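Local coordinates for small ribosomal subunit protein bS6 (Aquifex aeolicus, PDB 2J5A) that probably binds 16S ribosomal RNA together with protein bS18 as a structural component of the small ribosomal subunit, at residues R8-L20 against L86-I100. Sequence-based numbering, arbitrary orientation.
Sequences RYYETVFAVKPTL and LKIDEDVIRWLNIQI. Unlike the reference sequence in segment 86-100: Ile98 (reference Phe). With NA (sodium ion), chain B.
With chi1 near -60° in both residues, Thr12 and Asn97 run side by side in the same direction, and OG1 of Thr12 donates to OD1 of Asn97 (2.7 Å), 18° from the amide carbonyl plane. At Phe14, chi1 of 63° swings the ring away from strand 92-100, to where CD2 of Leu86 lies over one face; Phe14 CB meets Val92 CG1 at 4.0 Å. The antiparallel strands 8-16 and 92-100 pair up to a classic beta bulge, where Ile93 and Arg94 both face Ala15, whose O accepts from Ile93 N (2.7 Å) and only weakly from Arg94 N. Past it, the bent Lys17 chain crosses the Ile93 side chain at about a right angle, CB meeting CG2, and brings NZ to Glu90 O (2.9 Å), from above the carbonyl plane. Replacing Lys17 by alanine is likely to leave Glu90 O without this donor and Ile93 CG2 without the packing of CE. Where helix 78-88 turns into strand 92-100, backbone O atoms of Leu86, Lys87, Asp89 and Val92 and a water bind sodium. The contact joins the first and last strands of a ferredoxin-like sheet; strand 63-73 flanks 8-16 opposite edge strand 92-100, and helices 22-38 and 78-88 pack against the Thr12 and Phe14 face.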
ATOM      1  N   ARG A   8       4.547  -1.333  15.975  1.00 48.51           N
ATOM      2  CA  ARG A   8       5.420  -0.813  14.911  1.00 47.61           C
ATOM      3  C   ARG A   8       4.631  -0.051  13.861  1.00 45.48           C
ATOM      4  O   ARG A   8       3.437  -0.306  13.668  1.00 44.75           O
ATOM      5  CB  ARG A   8       6.189  -1.947  14.238  1.00 48.47           C
ATOM      6  CG  ARG A   8       7.667  -2.039  14.612  1.00 51.45           C
ATOM      7  CD  ARG A   8       7.974  -3.155  15.597  1.00 55.28           C
ATOM      8  NE  ARG A   8       9.348  -3.650  15.429  1.00 59.23           N
ATOM      9  CZ  ARG A   8      10.046  -4.324  16.352  1.00 61.81           C
ATOM     10  NH1 ARG A   8       9.532  -4.597  17.553  1.00 61.63           N
ATOM     11  NH2 ARG A   8      11.291  -4.716  16.070  1.00 62.84           N
ATOM     12  N   TYR A   9       5.328   0.865  13.186  1.00 43.12           N
ATOM     13  CA  TYR A   9       4.743   1.723  12.180  1.00 41.99           C
ATOM     14  C   TYR A   9       5.310   1.384  10.788  1.00 40.43           C
ATOM     15  O   TYR A   9       6.514   1.132  10.616  1.00 38.82           O
ATOM     16  CB  TYR A   9       4.946   3.204  12.529  1.00 42.89           C
ATOM     17  CG  TYR A   9       4.358   3.558  13.874  1.00 43.49           C
ATOM     18  CD1 TYR A   9       5.037   3.257  15.048  1.00 45.77           C
ATOM     19  CD2 TYR A   9       3.120   4.163  13.976  1.00 44.89           C
ATOM     20  CE1 TYR A   9       4.500   3.555  16.292  1.00 46.53           C
ATOM     21  CE2 TYR A   9       2.574   4.468  15.212  1.00 46.23           C
ATOM     22  CZ  TYR A   9       3.273   4.161  16.369  1.00 46.74           C
ATOM     23  OH  TYR A   9       2.743   4.455  17.610  1.00 48.32           O
ATOM     24  N   TYR A  10       4.412   1.360   9.804  1.00 38.67           N
ATOM     25  CA  TYR A  10       4.769   0.939   8.455  1.00 37.97           C
ATOM     26  C   TYR A  10       4.125   1.847   7.437  1.00 37.17           C
ATOM     27  O   TYR A  10       3.096   2.492   7.697  1.00 36.83           O
ATOM     28  CB  TYR A  10       4.340  -0.506   8.202  1.00 37.98           C
ATOM     29  CG  TYR A  10       4.917  -1.541   9.169  1.00 38.25           C
ATOM     30  CD1 TYR A  10       6.163  -2.113   8.943  1.00 38.62           C
ATOM     31  CD2 TYR A  10       4.204  -1.955  10.300  1.00 38.31           C
ATOM     32  CE1 TYR A  10       6.695  -3.060   9.821  1.00 37.62           C
ATOM     33  CE2 TYR A  10       4.725  -2.913  11.167  1.00 37.53           C
ATOM     34  CZ  TYR A  10       5.977  -3.448  10.926  1.00 38.44           C
ATOM     35  OH  TYR A  10       6.518  -4.399  11.779  1.00 40.48           O
ATOM     36  N   GLU A  11       4.749   1.897   6.275  1.00 36.42           N
ATOM     37  CA  GLU A  11       4.230   2.611   5.136  1.00 35.85           C
ATOM     38  C   GLU A  11       4.262   1.664   3.953  1.00 35.40           C
ATOM     39  O   GLU A  11       5.264   0.969   3.764  1.00 35.92           O
ATOM     40  CB  GLU A  11       5.071   3.837   4.842  1.00 35.58           C
ATOM     41  CG  GLU A  11       4.555   4.649   3.689  1.00 36.19           C
ATOM     42  CD  GLU A  11       5.265   5.963   3.573  1.00 38.05           C
ATOM     43  OE1 GLU A  11       5.093   6.807   4.476  1.00 38.22           O
ATOM     44  OE2 GLU A  11       5.995   6.157   2.572  1.00 41.21           O
ATOM     45  N   THR A  12       3.153   1.625   3.198  1.00 34.07           N
ATOM     46  CA  THR A  12       3.013   0.796   1.997  1.00 33.09           C
ATOM     47  C   THR A  12       2.675   1.706   0.821  1.00 31.92           C
ATOM     48  O   THR A  12       1.849   2.592   0.936  1.00 31.67           O
ATOM     49  CB  THR A  12       1.883  -0.248   2.161  1.00 33.39           C
ATOM     50  OG1 THR A  12       2.194  -1.125   3.246  1.00 33.90           O
ATOM     51  CG2 THR A  12       1.676  -1.053   0.920  1.00 31.66           C
ATOM     52  N   VAL A  13       3.340   1.483  -0.291  1.00 31.07           N
ATOM     53  CA  VAL A  13       3.079   2.172  -1.536  1.00 30.71           C
ATOM     54  C   VAL A  13       2.935   1.076  -2.578  1.00 30.56           C
ATOM     55  O   VAL A  13       3.767   0.177  -2.645  1.00 30.09           O
ATOM     56  CB  VAL A  13       4.254   3.109  -1.953  1.00 30.68           C
ATOM     57  CG1 VAL A  13       3.968   3.793  -3.275  1.00 29.87           C
ATOM     58  CG2 VAL A  13       4.569   4.128  -0.887  1.00 30.38           C
ATOM     59  N   PHE A  14       1.876   1.150  -3.387  1.00 30.69           N
ATOM     60  CA  PHE A  14       1.663   0.190  -4.456  1.00 30.37           C
ATOM     61  C   PHE A  14       1.080   0.873  -5.698  1.00 31.25           C
ATOM     62  O   PHE A  14       0.474   1.960  -5.609  1.00 30.66           O
ATOM     63  CB  PHE A  14       0.793  -0.977  -3.983  1.00 29.97           C
ATOM     64  CG  PHE A  14      -0.590  -0.572  -3.566  1.00 29.96           C
ATOM     65  CD1 PHE A  14      -0.819  -0.010  -2.331  1.00 28.50           C
ATOM     66  CD2 PHE A  14      -1.676  -0.731  -4.444  1.00 31.03           C
ATOM     67  CE1 PHE A  14      -2.091   0.359  -1.953  1.00 29.08           C
ATOM     68  CE2 PHE A  14      -2.950  -0.350  -4.069  1.00 29.79           C
ATOM     69  CZ  PHE A  14      -3.159   0.186  -2.834  1.00 28.89           C
ATOM     70  N   ALA A  15       1.302   0.221  -6.845  1.00 31.82           N
ATOM     71  CA  ALA A  15       0.945   0.742  -8.162  1.00 32.24           C
ATOM     72  C   ALA A  15      -0.028  -0.213  -8.824  1.00 32.62           C
ATOM     73  O   ALA A  15       0.254  -1.404  -8.941  1.00 32.16           O
ATOM     74  CB  ALA A  15       2.184   0.900  -9.035  1.00 32.08           C
ATOM     75  N   VAL A  16      -1.178   0.316  -9.237  1.00 33.59           N
ATOM     76  CA  VAL A  16      -2.260  -0.473  -9.852  1.00 34.17           C
ATOM     77  C   VAL A  16      -2.205  -0.327 -11.376  1.00 35.67           C
ATOM     78  O   VAL A  16      -1.953   0.769 -11.882  1.00 34.27           O
ATOM     79  CB  VAL A  16      -3.620   0.005  -9.337  1.00 33.74           C
ATOM     80  CG1 VAL A  16      -4.750  -0.683 -10.064  1.00 32.19           C
ATOM     81  CG2 VAL A  16      -3.706  -0.195  -7.835  1.00 33.08           C
ATOM     82  N   LYS A  17      -2.446  -1.419 -12.110  1.00 37.79           N
ATOM     83  CA  LYS A  17      -2.293  -1.367 -13.572  1.00 39.92           C
ATOM     84  C   LYS A  17      -3.300  -0.367 -14.155  1.00 40.54           C
ATOM     85  O   LYS A  17      -4.392  -0.185 -13.595  1.00 40.10           O
ATOM     86  CB  LYS A  17      -2.333  -2.756 -14.257  1.00 40.31           C
ATOM     87  CG  LYS A  17      -3.613  -3.540 -14.116  1.00 42.94           C
ATOM     88  CD  LYS A  17      -3.634  -4.806 -15.023  1.00 45.67           C
ATOM     89  CE  LYS A  17      -2.498  -5.801 -14.733  1.00 46.90           C
ATOM     90  NZ  LYS A  17      -2.956  -7.264 -14.758  1.00 47.85           N
ATOM     91  N   PRO A  18      -2.892   0.362 -15.206  1.00 41.65           N
ATOM     92  CA  PRO A  18      -3.679   1.508 -15.692  1.00 43.07           C
ATOM     93  C   PRO A  18      -4.952   1.185 -16.493  1.00 43.72           C
ATOM     94  O   PRO A  18      -5.620   2.108 -16.908  1.00 44.76           O
ATOM     95  CB  PRO A  18      -2.678   2.277 -16.573  1.00 42.89           C
ATOM     96  CG  PRO A  18      -1.733   1.245 -17.059  1.00 42.63           C
ATOM     97  CD  PRO A  18      -1.655   0.177 -15.981  1.00 42.23           C
ATOM     98  N   THR A  19      -5.271  -0.089 -16.699  1.00 44.68           N
ATOM     99  CA  THR A  19      -6.450  -0.518 -17.463  1.00 45.58           C
ATOM    100  C   THR A  19      -7.701  -0.713 -16.595  1.00 46.17           C
ATOM    101  O   THR A  19      -8.771  -1.026 -17.120  1.00 47.00           O
ATOM    102  CB  THR A  19      -6.187  -1.864 -18.161  1.00 45.97           C
ATOM    103  OG1 THR A  19      -6.023  -2.896 -17.169  1.00 47.33           O
ATOM    104  CG2 THR A  19      -4.943  -1.798 -19.049  1.00 45.22           C
ATOM    105  N   LEU A  20      -7.562  -0.582 -15.274  1.00 45.79           N
ATOM    106  CA  LEU A  20      -8.711  -0.563 -14.383  1.00 45.93           C
ATOM    107  C   LEU A  20      -9.347   0.820 -14.446  1.00 46.07           C
ATOM    108  O   LEU A  20      -8.653   1.805 -14.607  1.00 46.53           O
ATOM    109  CB  LEU A  20      -8.294  -0.850 -12.923  1.00 45.95           C
ATOM    110  CG  LEU A  20      -8.140  -2.298 -12.431  1.00 45.68           C
ATOM    111  CD1 LEU A  20      -7.247  -3.129 -13.320  1.00 45.28           C
ATOM    112  CD2 LEU A  20      -7.601  -2.291 -11.017  1.00 46.54           C
ATOM    113  N   LEU A  86      -0.149  -8.381  -2.219  1.00 33.75           N
ATOM    114  CA  LEU A  86       0.018  -7.443  -3.325  1.00 33.24           C
ATOM    115  C   LEU A  86       0.786  -8.097  -4.471  1.00 33.56           C
ATOM    116  O   LEU A  86       0.518  -7.807  -5.634  1.00 33.10           O
ATOM    117  CB  LEU A  86       0.677  -6.138  -2.869  1.00 33.22           C
ATOM    118  CG  LEU A  86       0.006  -5.298  -1.750  1.00 31.92           C
ATOM    119  CD1 LEU A  86       0.950  -4.198  -1.335  1.00 29.94           C
ATOM    120  CD2 LEU A  86      -1.338  -4.715  -2.146  1.00 28.92           C
ATOM    121  N   LYS A  87       1.741  -8.966  -4.139  1.00 33.78           N
ATOM    122  CA  LYS A  87       2.433  -9.804  -5.119  1.00 34.54           C
ATOM    123  C   LYS A  87       1.430 -10.609  -5.981  1.00 35.13           C
ATOM    124  O   LYS A  87       1.391 -10.447  -7.207  1.00 35.13           O
ATOM    125  CB  LYS A  87       3.422 -10.757  -4.434  1.00 34.72           C
ATOM    126  CG  LYS A  87       4.406 -11.437  -5.387  1.00 36.49           C
ATOM    127  CD  LYS A  87       5.256 -12.584  -4.769  1.00 37.67           C
ATOM    128  CE  LYS A  87       5.685 -12.378  -3.302  1.00 39.11           C
ATOM    129  NZ  LYS A  87       7.040 -12.923  -2.985  1.00 38.08           N
ATOM    130  N   ILE A  88       0.596 -11.427  -5.353  1.00 35.26           N
ATOM    131  CA  ILE A  88      -0.277 -12.308  -6.118  1.00 36.08           C
ATOM    132  C   ILE A  88      -1.445 -11.579  -6.807  1.00 37.08           C
ATOM    133  O   ILE A  88      -1.936 -12.063  -7.829  1.00 37.55           O
ATOM    134  CB  ILE A  88      -0.776 -13.533  -5.282  1.00 35.65           C
ATOM    135  CG1 ILE A  88      -1.789 -13.116  -4.212  1.00 34.85           C
ATOM    136  CG2 ILE A  88       0.424 -14.229  -4.649  1.00 35.78           C
ATOM    137  CD1 ILE A  88      -2.406 -14.268  -3.468  1.00 31.68           C
ATOM    138  N   ASP A  89      -1.877 -10.428  -6.272  1.00 37.65           N
ATOM    139  CA  ASP A  89      -2.893  -9.611  -6.939  1.00 37.87           C
ATOM    140  C   ASP A  89      -2.366  -9.192  -8.283  1.00 38.75           C
ATOM    141  O   ASP A  89      -1.377  -8.452  -8.370  1.00 38.95           O
ATOM    142  CB  ASP A  89      -3.247  -8.362  -6.134  1.00 38.10           C
ATOM    143  CG  ASP A  89      -4.516  -7.687  -6.631  1.00 37.86           C
ATOM    144  OD1 ASP A  89      -4.759  -7.624  -7.846  1.00 40.45           O
ATOM    145  OD2 ASP A  89      -5.299  -7.217  -5.805  1.00 36.70           O
ATOM    146  N   GLU A  90      -3.023  -9.658  -9.337  1.00 39.61           N
ATOM    147  CA  GLU A  90      -2.556  -9.409 -10.705  1.00 40.62           C
ATOM    148  C   GLU A  90      -2.721  -7.956 -11.144  1.00 39.90           C
ATOM    149  O   GLU A  90      -2.024  -7.485 -12.053  1.00 38.94           O
ATOM    150  CB  GLU A  90      -3.275 -10.343 -11.694  1.00 41.79           C
ATOM    151  CG  GLU A  90      -2.495 -11.634 -11.973  1.00 45.35           C
ATOM    152  CD  GLU A  90      -3.278 -12.614 -12.824  1.00 50.26           C
ATOM    153  OE1 GLU A  90      -3.795 -12.189 -13.889  1.00 54.63           O
ATOM    154  OE2 GLU A  90      -3.386 -13.795 -12.417  1.00 51.34           O
ATOM    155  N   ASP A  91      -3.660  -7.271 -10.502  1.00 39.68           N
ATOM    156  CA  ASP A  91      -3.925  -5.867 -10.767  1.00 39.80           C
ATOM    157  C   ASP A  91      -2.860  -4.929 -10.175  1.00 39.22           C
ATOM    158  O   ASP A  91      -2.739  -3.803 -10.614  1.00 40.15           O
ATOM    159  CB  ASP A  91      -5.284  -5.475 -10.198  1.00 39.91           C
ATOM    160  CG  ASP A  91      -6.442  -6.271 -10.794  1.00 41.94           C
ATOM    161  OD1 ASP A  91      -6.372  -6.688 -11.986  1.00 40.64           O
ATOM    162  OD2 ASP A  91      -7.451  -6.438 -10.050  1.00 44.86           O
ATOM    163  N   VAL A  92      -2.104  -5.391  -9.178  1.00 38.35           N
ATOM    164  CA  VAL A  92      -1.102  -4.572  -8.504  1.00 36.97           C
ATOM    165  C   VAL A  92       0.252  -4.899  -9.064  1.00 36.61           C
ATOM    166  O   VAL A  92       0.745  -6.003  -8.892  1.00 37.64           O
ATOM    167  CB  VAL A  92      -1.140  -4.811  -6.988  1.00 37.33           C
ATOM    168  CG1 VAL A  92       0.079  -4.156  -6.278  1.00 35.37           C
ATOM    169  CG2 VAL A  92      -2.477  -4.333  -6.427  1.00 34.94           C
ATOM    170  N   ILE A  93       0.864  -3.956  -9.760  1.00 35.98           N
ATOM    171  CA  ILE A  93       2.027  -4.287 -10.569  1.00 35.64           C
ATOM    172  C   ILE A  93       3.296  -3.836  -9.892  1.00 35.91           C
ATOM    173  O   ILE A  93       4.389  -4.047 -10.393  1.00 35.57           O
ATOM    174  CB  ILE A  93       1.898  -3.734 -12.045  1.00 35.94           C
ATOM    175  CG1 ILE A  93       1.771  -2.195 -12.087  1.00 36.45           C
ATOM    176  CG2 ILE A  93       0.702  -4.399 -12.748  1.00 34.82           C
ATOM    177  CD1 ILE A  93       1.750  -1.602 -13.516  1.00 36.23           C
ATOM    178  N   ARG A  94       3.140  -3.200  -8.743  1.00 36.62           N
ATOM    179  CA  ARG A  94       4.261  -2.753  -7.960  1.00 37.57           C
ATOM    180  C   ARG A  94       3.823  -2.525  -6.505  1.00 37.73           C
ATOM    181  O   ARG A  94       2.742  -2.000  -6.243  1.00 36.77           O
ATOM    182  CB  ARG A  94       4.847  -1.485  -8.571  1.00 37.95           C
ATOM    183  CG  ARG A  94       6.256  -1.296  -8.153  1.00 40.61           C
ATOM    184  CD  ARG A  94       6.820  -0.018  -8.640  1.00 42.05           C
ATOM    185  NE  ARG A  94       8.132   0.171  -8.054  1.00 41.98           N
ATOM    186  CZ  ARG A  94       8.774   1.335  -7.993  1.00 42.21           C
ATOM    187  NH1 ARG A  94       8.237   2.445  -8.484  1.00 41.01           N
ATOM    188  NH2 ARG A  94       9.967   1.386  -7.429  1.00 43.33           N
ATOM    189  N   TRP A  95       4.658  -2.962  -5.568  1.00 38.43           N
ATOM    190  CA  TRP A  95       4.348  -2.880  -4.142  1.00 38.74           C
ATOM    191  C   TRP A  95       5.644  -2.639  -3.367  1.00 39.53           C
ATOM    192  O   TRP A  95       6.695  -3.150  -3.741  1.00 40.14           O
ATOM    193  CB  TRP A  95       3.579  -4.132  -3.663  1.00 38.31           C
ATOM    194  CG  TRP A  95       4.273  -5.413  -3.911  1.00 37.88           C
ATOM    195  CD1 TRP A  95       4.980  -6.138  -3.007  1.00 37.85           C
ATOM    196  CD2 TRP A  95       4.370  -6.118  -5.159  1.00 37.30           C
ATOM    197  NE1 TRP A  95       5.505  -7.257  -3.605  1.00 38.43           N
ATOM    198  CE2 TRP A  95       5.146  -7.266  -4.928  1.00 36.47           C
ATOM    199  CE3 TRP A  95       3.865  -5.893  -6.445  1.00 38.40           C
ATOM    200  CZ2 TRP A  95       5.449  -8.176  -5.927  1.00 37.77           C
ATOM    201  CZ3 TRP A  95       4.157  -6.820  -7.457  1.00 38.77           C
ATOM    202  CH2 TRP A  95       4.937  -7.944  -7.188  1.00 38.04           C
ATOM    203  N   LEU A  96       5.576  -1.807  -2.337  1.00 40.38           N
ATOM    204  CA  LEU A  96       6.744  -1.442  -1.541  1.00 41.51           C
ATOM    205  C   LEU A  96       6.314  -1.251  -0.086  1.00 43.25           C
ATOM    206  O   LEU A  96       5.376  -0.511   0.200  1.00 43.02           O
ATOM    207  CB  LEU A  96       7.358  -0.142  -2.023  1.00 40.92           C
ATOM    208  CG  LEU A  96       7.624   0.036  -3.518  1.00 41.67           C
ATOM    209  CD1 LEU A  96       7.793   1.511  -3.798  1.00 41.57           C
ATOM    210  CD2 LEU A  96       8.850  -0.773  -3.991  1.00 41.84           C
ATOM    211  N   ASN A  97       7.009  -1.921   0.819  1.00 44.98           N
ATOM    212  CA  ASN A  97       6.736  -1.821   2.233  1.00 46.90           C
ATOM    213  C   ASN A  97       7.959  -1.330   2.996  1.00 47.91           C
ATOM    214  O   ASN A  97       9.086  -1.805   2.816  1.00 48.71           O
ATOM    215  CB  ASN A  97       6.218  -3.156   2.737  1.00 47.72           C
ATOM    216  CG  ASN A  97       4.921  -3.556   2.040  1.00 49.73           C
ATOM    217  OD1 ASN A  97       3.825  -3.102   2.413  1.00 55.91           O
ATOM    218  ND2 ASN A  97       5.027  -4.467   1.077  1.00 50.96           N
ATOM    219  N   ILE A  98       7.711  -0.335   3.830  1.00 48.44           N
ATOM    220  CA  ILE A  98       8.739   0.446   4.491  1.00 48.51           C
ATOM    221  C   ILE A  98       8.326   0.434   5.962  1.00 48.26           C
ATOM    222  O   ILE A  98       7.171   0.686   6.259  1.00 48.15           O
ATOM    223  CB  ILE A  98       8.659   1.910   3.956  1.00 48.35           C
ATOM    224  CG1 ILE A  98       9.049   1.982   2.468  1.00 49.35           C
ATOM    225  CG2 ILE A  98       9.489   2.826   4.769  1.00 48.71           C
ATOM    226  CD1 ILE A  98       7.958   2.563   1.531  1.00 45.58           C
ATOM    227  N   GLN A  99       9.249   0.126   6.874  1.00 48.21           N
ATOM    228  CA  GLN A  99       9.029   0.410   8.288  1.00 47.69           C
ATOM    229  C   GLN A  99       9.441   1.850   8.479  1.00 47.10           C
ATOM    230  O   GLN A  99      10.441   2.272   7.926  1.00 47.08           O
ATOM    231  CB  GLN A  99       9.814  -0.526   9.206  1.00 47.88           C
ATOM    232  CG  GLN A  99       9.304  -0.471  10.666  1.00 49.18           C
ATOM    233  CD  GLN A  99      10.116  -1.307  11.663  1.00 50.86           C
ATOM    234  OE1 GLN A  99      10.874  -2.195  11.254  1.00 52.79           O
ATOM    235  NE2 GLN A  99       9.972  -1.024  12.957  1.00 49.72           N
ATOM    236  N   ILE A 100       8.633   2.617   9.201  1.00 47.02           N
ATOM    237  CA  ILE A 100       8.918   4.029   9.454  1.00 47.06           C
ATOM    238  C   ILE A 100       8.932   4.296  10.963  1.00 48.39           C
ATOM    239  O   ILE A 100       8.520   3.448  11.772  1.00 48.18           O
ATOM    240  CB  ILE A 100       7.886   4.982   8.775  1.00 46.67           C
ATOM    241  CG1 ILE A 100       6.450   4.679   9.225  1.00 44.62           C
ATOM    242  CG2 ILE A 100       7.993   4.901   7.242  1.00 46.53           C
ATOM    243  CD1 ILE A 100       5.468   5.743   8.870  1.00 41.28           C
TER
HETATM  244 NA    NA B1109       0.733  -8.120  -7.954  1.00 34.25          NA
HETATM  245  O   HOH W   1       8.017   1.413  13.667  1.00 47.20           O
HETATM  246  O   HOH W   2       1.663  -8.961  -9.674  1.00 37.81           O